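PDB 3H75: periplasmic sugar-binding domain protein from Pseudomonas fluorescens Pf-5, which probably binds a carbohydrate in the periplasm between its two alpha/beta domains, as in other bacterial solute-binding proteins. Local coordinates for residues 52-57 / 79-84; 65-70 / 267-272; 120-125 / 157-162. All blocks are in the same frame, centred on the assembly; numbering follows the deposited sequence.

Contact 1. Residues 52-57 / 79-84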
loop_
_atom_site.group_PDB
_atom_site.type_symbol
_atom_site.label_atom_id
_atom_site.label_comp_id
_atom_site.label_asym_id
_atom_site.label_seq_id
_atom_site.Cartn_x
_atom_site.Cartn_y
_atom_site.Cartn_z
ATOM N N GLN A 52 -16.392 5.215 14.283
ATOM C CA GLN A 52 -16.477 6.433 13.485
ATOM C C GLN A 52 -17.580 6.295 12.442
ATOM O O GLN A 52 -18.337 7.232 12.212
ATOM C CB GLN A 52 -15.136 6.721 12.803
ATOM C CG GLN A 52 -14.064 7.180 13.789
ATOM C CD GLN A 52 -12.665 7.081 13.221
ATOM O OE1 GLN A 52 -12.448 6.448 12.189
ATOM N NE2 GLN A 52 -11.705 7.695 13.899
ATOM N N ALA A 53 -17.674 5.123 11.823
ATOM C CA ALA A 53 -18.709 4.880 10.822
ATOM C C ALA A 53 -20.080 4.798 11.500
ATOM O O ALA A 53 -21.041 5.415 11.051
ATOM C CB ALA A 53 -18.417 3.582 10.069
ATOM N N ARG A 54 -20.160 4.036 12.586
ATOM C CA ARG A 54 -21.416 3.878 13.311
ATOM C C ARG A 54 -22.019 5.232 13.664
ATOM O O ARG A 54 -23.204 5.475 13.430
ATOM C CB ARG A 54 -21.197 3.059 14.589
ATOM C CG ARG A 54 -22.480 2.769 15.362
ATOM C CD ARG A 54 -22.246 1.824 16.538
ATOM N NE ARG A 54 -21.605 0.579 16.123
ATOM C CZ ARG A 54 -21.511 -0.508 16.885
ATOM N NH1 ARG A 54 -22.022 -0.513 18.110
ATOM N NH2 ARG A 54 -20.900 -1.593 16.421
ATOM N N GLU A 55 -21.199 6.122 14.215
ATOM C CA GLU A 55 -21.683 7.438 14.601
ATOM C C GLU A 55 -21.970 8.352 13.411
ATOM O O GLU A 55 -22.815 9.245 13.500
ATOM C CB GLU A 55 -20.701 8.078 15.588
ATOM C CG GLU A 55 -20.697 7.353 16.941
ATOM C CD GLU A 55 -19.713 7.925 17.946
ATOM O OE1 GLU A 55 -19.670 9.161 18.110
ATOM O OE2 GLU A 55 -18.990 7.131 18.584
ATOM N N LEU A 56 -21.290 8.122 12.289
ATOM C CA LEU A 56 -21.528 8.925 11.089
ATOM C C LEU A 56 -22.926 8.629 10.547
ATOM O O LEU A 56 -23.648 9.535 10.126
ATOM C CB LEU A 56 -20.497 8.601 9.999
ATOM C CG LEU A 56 -19.253 9.482 9.866
ATOM C CD1 LEU A 56 -18.357 8.921 8.766
ATOM C CD2 LEU A 56 -19.661 10.915 9.540
ATOM N N PHE A 57 -23.298 7.354 10.554
ATOM C CA PHE A 57 -24.608 6.943 10.058
ATOM C C PHE A 57 -25.746 7.451 10.939
ATOM O O PHE A 57 -26.848 7.700 10.451
ATOM C CB PHE A 57 -24.695 5.417 9.963
ATOM C CG PHE A 57 -23.691 4.802 9.032
ATOM C CD1 PHE A 57 -23.481 5.330 7.764
ATOM C CD2 PHE A 57 -22.978 3.669 9.412
ATOM C CE1 PHE A 57 -22.573 4.739 6.887
ATOM C CE2 PHE A 57 -22.070 3.071 8.544
ATOM C CZ PHE A 57 -21.867 3.606 7.279
ATOM N N LEU A 79 -20.697 -2.188 6.362
ATOM C CA LEU A 79 -21.580 -2.372 5.216
ATOM C C LEU A 79 -23.018 -2.570 5.693
ATOM O O LEU A 79 -23.950 -1.988 5.139
ATOM C CB LEU A 79 -21.135 -3.580 4.391
ATOM C CG LEU A 79 -19.846 -3.392 3.588
ATOM C CD1 LEU A 79 -19.395 -4.725 3.007
ATOM C CD2 LEU A 79 -20.086 -2.371 2.485
ATOM N N ARG A 80 -23.191 -3.387 6.727
ATOM C CA ARG A 80 -24.520 -3.646 7.268
ATOM C C ARG A 80 -25.108 -2.416 7.952
ATOM O O ARG A 80 -26.313 -2.179 7.886
ATOM C CB ARG A 80 -24.478 -4.814 8.259
ATOM C CG ARG A 80 -24.197 -6.168 7.617
ATOM C CD ARG A 80 -24.496 -7.317 8.579
ATOM N NE ARG A 80 -23.552 -7.390 9.691
ATOM C CZ ARG A 80 -22.285 -7.776 9.574
ATOM N NH1 ARG A 80 -21.800 -8.127 8.391
ATOM N NH2 ARG A 80 -21.502 -7.817 10.644
ATOM N N LEU A 81 -24.256 -1.633 8.607
ATOM C CA LEU A 81 -24.710 -0.433 9.300
ATOM C C LEU A 81 -25.079 0.693 8.340
ATOM O O LEU A 81 -25.918 1.536 8.660
ATOM C CB LEU A 81 -23.633 0.055 10.275
ATOM C CG LEU A 81 -23.590 -0.589 11.667
ATOM C CD1 LEU A 81 -23.620 -2.103 11.556
ATOM C CD2 LEU A 81 -22.342 -0.127 12.400
ATOM N N SER A 82 -24.463 0.696 7.162
ATOM C CA SER A 82 -24.711 1.727 6.158
ATOM C C SER A 82 -26.074 1.601 5.484
ATOM O O SER A 82 -26.574 2.558 4.896
ATOM C CB SER A 82 -23.629 1.680 5.079
ATOM O OG SER A 82 -23.746 0.493 4.311
ATOM N N GLN A 83 -26.667 0.416 5.567
ATOM C CA GLN A 83 -27.960 0.163 4.944
ATOM C C GLN A 83 -29.014 1.203 5.312
ATOM O O GLN A 83 -29.349 1.380 6.483
ATOM C CB GLN A 83 -28.444 -1.243 5.312
ATOM C CG GLN A 83 -27.470 -2.336 4.879
ATOM C CD GLN A 83 -27.932 -3.733 5.245
ATOM O OE1 GLN A 83 -28.179 -4.034 6.415
ATOM N NE2 GLN A 83 -28.044 -4.600 4.244
ATOM N N GLY A 84 -29.522 1.896 4.295
ATOM C CA GLY A 84 -30.543 2.906 4.510
ATOM C C GLY A 84 -30.027 4.259 4.966
ATOM O O GLY A 84 -30.815 5.138 5.321
#
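Ser82, whose CA and CB lie against the ring of Phe57, sends its OG back into its own helix, 2.6 Å from Leu79 O. That carbonyl oxygen also takes a weak bond from the backbone N of Ser82, so one residue grips it twice. With chi1 at 68°, OG sits between the backbone N and the carbonyl carbon, turned back along the helix and leaving the carbon side of the residue to the phenyl ring. The ring receives Ser82 CA over one face, 3.7 Å from the centroid and only 16° off the ring normal: a CH-pi contact. Ser82 CB comes closer still, 3.4 Å from Phe57 CZ. The carbonyl oxygen of Leu81 lies over the same face near the CD2 side, and Leu81 CB packs at 3.8 Å on Phe57 CD2. Beside the ring, Leu81 CD2 touches the aliphatic start of Arg54 and approaches its NE at 3.9 Å. Cut back to an alanine, Phe57 would no longer fill the space between the helices, and Ser82 CA and Leu81 CB would probably lose their apolar cover. Ile78 and Ile87 also touch the phenylalanine. Helices 46-58 and 74-82 lead into strands 65-69 and 88-93 of one parallel sheet, and their side-by-side packing is that of successive beta-alpha-beta crossovers in a Rossmann-like domain.

Contact 2. Residues 65-70 / 267-272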
loop_
_atom_site.group_PDB
_atom_site.type_symbol
_atom_site.label_atom_id
_atom_site.label_comp_id
_atom_site.label_asym_id
_atom_site.label_seq_id
_atom_site.Cartn_x
_atom_site.Cartn_y
_atom_site.Cartn_z
ATOM N N TYR A 65 -20.225 10.500 0.229
ATOM C CA TYR A 65 -19.482 9.245 0.161
ATOM C C TYR A 65 -18.715 8.945 1.442
ATOM O O TYR A 65 -18.223 9.854 2.119
ATOM C CB TYR A 65 -18.463 9.295 -0.983
ATOM C CG TYR A 65 -19.057 9.517 -2.350
ATOM C CD1 TYR A 65 -19.449 8.441 -3.143
ATOM C CD2 TYR A 65 -19.244 10.808 -2.845
ATOM C CE1 TYR A 65 -20.017 8.644 -4.401
ATOM C CE2 TYR A 65 -19.814 11.021 -4.099
ATOM C CZ TYR A 65 -20.198 9.934 -4.867
ATOM O OH TYR A 65 -20.779 10.144 -6.097
ATOM N N LEU A 66 -18.604 7.655 1.747
ATOM C CA LEU A 66 -17.857 7.166 2.898
ATOM C C LEU A 66 -16.847 6.197 2.286
ATOM O O LEU A 66 -17.229 5.205 1.662
ATOM C CB LEU A 66 -18.779 6.415 3.869
ATOM C CG LEU A 66 -18.447 6.283 5.365
ATOM C CD1 LEU A 66 -18.693 4.843 5.802
ATOM C CD2 LEU A 66 -17.017 6.709 5.663
HETATM N N MSE A 67 -15.562 6.503 2.431
HETATM C CA MSE A 67 -14.507 5.655 1.895
HETATM C C MSE A 67 -13.807 4.930 3.035
HETATM O O MSE A 67 -13.524 5.520 4.070
HETATM C CB MSE A 67 -13.495 6.498 1.129
HETATM C CG MSE A 67 -12.512 5.683 0.314
HETATM SE SE MSE A 67 -11.246 6.859 -0.560
HETATM C CE MSE A 67 -12.429 8.130 -1.347
ATOM N N LEU A 68 -13.536 3.647 2.852
ATOM C CA LEU A 68 -12.879 2.874 3.895
ATOM C C LEU A 68 -12.035 1.766 3.295
ATOM O O LEU A 68 -12.273 1.328 2.167
ATOM C CB LEU A 68 -13.918 2.250 4.835
ATOM C CG LEU A 68 -14.948 1.327 4.169
ATOM C CD1 LEU A 68 -15.318 0.186 5.113
ATOM C CD2 LEU A 68 -16.176 2.135 3.769
ATOM N N VAL A 69 -11.049 1.316 4.062
ATOM C CA VAL A 69 -10.169 0.243 3.627
ATOM C C VAL A 69 -10.841 -1.076 3.974
ATOM O O VAL A 69 -11.466 -1.207 5.025
ATOM C CB VAL A 69 -8.807 0.329 4.339
ATOM C CG1 VAL A 69 -7.929 -0.832 3.920
ATOM C CG2 VAL A 69 -8.132 1.658 4.003
ATOM N N ASN A 70 -10.719 -2.058 3.089
ATOM C CA ASN A 70 -11.350 -3.342 3.340
ATOM C C ASN A 70 -10.578 -4.187 4.347
ATOM O O ASN A 70 -9.342 -4.163 4.394
ATOM C CB ASN A 70 -11.513 -4.113 2.028
ATOM C CG ASN A 70 -12.640 -5.122 2.085
ATOM O OD1 ASN A 70 -13.354 -5.215 3.085
ATOM N ND2 ASN A 70 -12.814 -5.882 1.010
ATOM N N GLY A 267 -6.017 9.180 -4.031
ATOM C CA GLY A 267 -6.216 10.292 -4.948
ATOM C C GLY A 267 -7.009 9.871 -6.169
ATOM O O GLY A 267 -7.920 10.577 -6.614
ATOM N N TRP A 268 -6.661 8.715 -6.723
ATOM C CA TRP A 268 -7.359 8.201 -7.896
ATOM C C TRP A 268 -8.806 7.915 -7.514
ATOM O O TRP A 268 -9.721 8.115 -8.308
ATOM C CB TRP A 268 -6.706 6.909 -8.387
ATOM C CG TRP A 268 -5.222 6.979 -8.593
ATOM C CD1 TRP A 268 -4.335 5.956 -8.414
ATOM C CD2 TRP A 268 -4.449 8.105 -9.041
ATOM N NE1 TRP A 268 -3.062 6.369 -8.723
ATOM C CE2 TRP A 268 -3.101 7.683 -9.109
ATOM C CE3 TRP A 268 -4.762 9.427 -9.391
ATOM C CZ2 TRP A 268 -2.065 8.536 -9.510
ATOM C CZ3 TRP A 268 -3.731 10.275 -9.791
ATOM C CH2 TRP A 268 -2.399 9.823 -9.845
ATOM N N ALA A 269 -9.004 7.430 -6.290
ATOM C CA ALA A 269 -10.344 7.124 -5.806
ATOM C C ALA A 269 -11.205 8.383 -5.810
ATOM O O ALA A 269 -12.384 8.334 -6.162
ATOM C CB ALA A 269 -10.274 6.538 -4.392
ATOM N N LEU A 270 -10.622 9.513 -5.422
ATOM C CA LEU A 270 -11.388 10.758 -5.398
ATOM C C LEU A 270 -11.741 11.221 -6.807
ATOM O O LEU A 270 -12.790 11.836 -7.015
ATOM C CB LEU A 270 -10.633 11.845 -4.624
ATOM C CG LEU A 270 -10.555 11.549 -3.117
ATOM C CD1 LEU A 270 -9.791 12.638 -2.398
ATOM C CD2 LEU A 270 -11.952 11.433 -2.539
ATOM N N VAL A 271 -10.881 10.926 -7.779
ATOM C CA VAL A 271 -11.184 11.296 -9.159
ATOM C C VAL A 271 -12.411 10.488 -9.574
ATOM O O VAL A 271 -13.344 11.019 -10.183
ATOM C CB VAL A 271 -10.029 10.952 -10.126
ATOM C CG1 VAL A 271 -10.477 11.174 -11.570
ATOM C CG2 VAL A 271 -8.816 11.812 -9.818
ATOM N N ALA A 272 -12.409 9.200 -9.240
ATOM C CA ALA A 272 -13.527 8.326 -9.578
ATOM C C ALA A 272 -14.820 8.762 -8.887
ATOM O O ALA A 272 -15.888 8.771 -9.508
ATOM C CB ALA A 272 -13.196 6.881 -9.212
#
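Met67, modelled as selenomethionine, reaches from strand 65-69 to Ala269 and Leu270 on helix 265-277, a gap of 8.9 Å between the CA atoms of Met67 and Ala269. Its CB leaves the strand toward the helix but is still 6.4 Å from Ala269 CB. With CG anti to the backbone N (chi1 -169°) and chi2 equally extended, the chain runs almost straight outward, and CG has closed to 5.3 Å from the same methyl. The selenium makes the first real contact, lying 4.0 Å from Ala269 CB. The bend comes at chi3, -49°, and swings the terminal methyl along the helix surface: CE stays 4.1 Å from Ala269 CB and comes up to Leu270 CD2 at 3.5 Å. This is one face of the first domain's three-layer alpha/beta sandwich, where helices 17-33 and 265-277 pack on the parallel sheet. Helix 265-277 arrives there only after the chain has built most of the second domain's sheet. Leu270 meets the methionine with its side chain at about a right angle; its CB points along the interface, and the CD2 branch brings it to the strand. Both side chains also touch Met26 of helix 17-33, and Met67 touches Val6 and Phe8 of the neighbouring strand 5-10. At the start of the strand, Tyr65 OH hydrogen-bonds Asp276 OD2, farther along the same helix.

Contact 3. Residues 120-125 / 157-162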
loop_
_atom_site.group_PDB
_atom_site.type_symbol
_atom_site.label_atom_id
_atom_site.label_comp_id
_atom_site.label_asym_id
_atom_site.label_seq_id
_atom_site.Cartn_x
_atom_site.Cartn_y
_atom_site.Cartn_z
ATOM N N GLY A 120 -5.276 -2.097 -5.707
ATOM C CA GLY A 120 -4.003 -2.086 -6.394
ATOM C C GLY A 120 -3.558 -3.511 -6.665
ATOM O O GLY A 120 -4.393 -4.410 -6.792
ATOM N N ASP A 121 -2.249 -3.730 -6.749
ATOM C CA ASP A 121 -1.735 -5.067 -7.025
ATOM C C ASP A 121 -0.723 -5.552 -5.988
ATOM O O ASP A 121 0.451 -5.782 -6.296
ATOM C CB ASP A 121 -1.148 -5.122 -8.452
ATOM C CG ASP A 121 -0.063 -4.077 -8.705
ATOM O OD1 ASP A 121 -0.029 -3.032 -8.018
ATOM O OD2 ASP A 121 0.754 -4.300 -9.627
ATOM N N ASP A 122 -1.202 -5.724 -4.757
ATOM C CA ASP A 122 -0.366 -6.184 -3.649
ATOM C C ASP A 122 0.288 -7.542 -3.897
ATOM O O ASP A 122 1.452 -7.747 -3.552
ATOM C CB ASP A 122 -1.181 -6.259 -2.348
ATOM C CG ASP A 122 -1.388 -4.896 -1.694
ATOM O OD1 ASP A 122 -0.389 -4.205 -1.423
ATOM O OD2 ASP A 122 -2.552 -4.523 -1.440
ATOM N N GLU A 123 -0.451 -8.485 -4.475
ATOM C CA GLU A 123 0.117 -9.806 -4.726
ATOM C C GLU A 123 1.329 -9.703 -5.649
ATOM O O GLU A 123 2.364 -10.324 -5.397
ATOM C CB GLU A 123 -0.930 -10.738 -5.339
ATOM C CG GLU A 123 -0.524 -12.205 -5.334
ATOM C CD GLU A 123 -1.610 -13.112 -5.883
ATOM O OE1 GLU A 123 -2.790 -12.897 -5.535
ATOM O OE2 GLU A 123 -1.285 -14.041 -6.652
ATOM N N GLU A 124 1.208 -8.912 -6.711
ATOM C CA GLU A 124 2.314 -8.740 -7.645
ATOM C C GLU A 124 3.525 -8.167 -6.914
ATOM O O GLU A 124 4.656 -8.585 -7.151
ATOM C CB GLU A 124 1.917 -7.803 -8.790
ATOM C CG GLU A 124 3.055 -7.500 -9.766
ATOM C CD GLU A 124 3.448 -8.690 -10.628
ATOM O OE1 GLU A 124 3.102 -9.840 -10.284
ATOM O OE2 GLU A 124 4.120 -8.471 -11.657
ATOM N N ALA A 125 3.290 -7.217 -6.015
ATOM C CA ALA A 125 4.389 -6.607 -5.267
ATOM C C ALA A 125 5.139 -7.641 -4.425
ATOM O O ALA A 125 6.377 -7.645 -4.383
ATOM C CB ALA A 125 3.861 -5.489 -4.382
ATOM N N THR A 157 -4.741 -8.670 7.937
ATOM C CA THR A 157 -5.032 -7.709 6.875
ATOM C C THR A 157 -4.795 -8.241 5.465
ATOM O O THR A 157 -3.883 -9.036 5.229
ATOM C CB THR A 157 -4.199 -6.419 7.042
ATOM O OG1 THR A 157 -2.821 -6.692 6.746
ATOM C CG2 THR A 157 -4.310 -5.898 8.465
ATOM N N PRO A 158 -5.628 -7.811 4.508
ATOM C CA PRO A 158 -5.481 -8.256 3.120
ATOM C C PRO A 158 -4.146 -7.836 2.494
ATOM O O PRO A 158 -3.591 -8.564 1.676
ATOM C CB PRO A 158 -6.698 -7.640 2.420
ATOM C CG PRO A 158 -7.103 -6.499 3.329
ATOM C CD PRO A 158 -6.886 -7.071 4.690
ATOM N N ALA A 159 -3.624 -6.674 2.878
ATOM C CA ALA A 159 -2.347 -6.226 2.327
ATOM C C ALA A 159 -1.269 -7.246 2.673
ATOM O O ALA A 159 -0.438 -7.605 1.833
ATOM C CB ALA A 159 -1.971 -4.862 2.892
ATOM N N ALA A 160 -1.284 -7.713 3.915
ATOM C CA ALA A 160 -0.309 -8.698 4.356
ATOM C C ALA A 160 -0.572 -10.033 3.667
ATOM O O ALA A 160 0.349 -10.662 3.144
ATOM C CB ALA A 160 -0.377 -8.871 5.871
ATOM N N GLN A 161 -1.831 -10.466 3.667
ATOM C CA GLN A 161 -2.193 -11.739 3.046
ATOM C C GLN A 161 -1.835 -11.795 1.565
ATOM O O GLN A 161 -1.260 -12.782 1.094
ATOM C CB GLN A 161 -3.692 -12.001 3.209
ATOM C CG GLN A 161 -4.170 -12.005 4.646
ATOM C CD GLN A 161 -5.665 -12.218 4.742
ATOM O OE1 GLN A 161 -6.433 -11.612 3.999
ATOM N NE2 GLN A 161 -6.088 -13.071 5.669
ATOM N N LEU A 162 -2.184 -10.743 0.829
ATOM C CA LEU A 162 -1.908 -10.690 -0.601
ATOM C C LEU A 162 -0.417 -10.638 -0.908
ATOM O O LEU A 162 0.055 -11.312 -1.824
ATOM C CB LEU A 162 -2.613 -9.490 -1.233
ATOM C CG LEU A 162 -4.139 -9.610 -1.312
ATOM C CD1 LEU A 162 -4.737 -8.287 -1.787
ATOM C CD2 LEU A 162 -4.509 -10.748 -2.253
#
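Helices 122-137 and 158-173 come together at their first turns, with the CA atoms of Glu123 and Leu162 only 4.7 Å apart and Glu123 CA 3.3 Å from Leu162 O in a CA-H...O contact, angle 152° at the hydrogen. So close an approach lets the backbones themselves touch, with Asp122 and Leu162 packed beside that point. Asp122 turns its CB to Leu162, the two CB atoms 3.7 Å apart, and Leu162 CD1 reaches the same carbon. The carboxylate of Asp122 passes on toward Ala159, where OD2 lies 4.1 Å from Ala159 CA; its OD1 is paired in a salt bridge with Arg163. On the other flank Glu123 starts out alongside the Leu162 carbonyl oxygen, its CB and CG each 3.7 Å from Leu162 O. Beyond CG the chain is extended, and OE2 ends in a salt bridge with Arg169, so both acids are tied to arginines of the facing helix. Thr157 caps that helix weakly through OG1 and Ala160 N. Sulfate and glycerol, probably from the crystallisation liquor, lie near Ala159 and may mark a pocket here, where helix 122-137 carries the chain from the first sheet toward the second, at the interdomain crossover of a two-domain periplasmic binding protein.

From the N terminus, contact 1 opens first at helix 46-58, and strand 65-69 opens contact 2 before helix 74-82 closes contact 1, so the two cross. They also touch: Leu66, on the sheet face away from Met67, packs its CD1 on Phe57 CZ at 3.7 Å. Together they layer the first domain, with helices on both sides of the sheet. The chain then enters the second domain, and contact 3 opens and closes at the start of that passage, wholly within the long excursion that contact 2 ends at 267-272. Contacts 2 and 3 meet where Asn70 O lies 3.4 Å from Pro158 CG; contacts 1 and 3 stay about 12 Å apart at their nearest atoms.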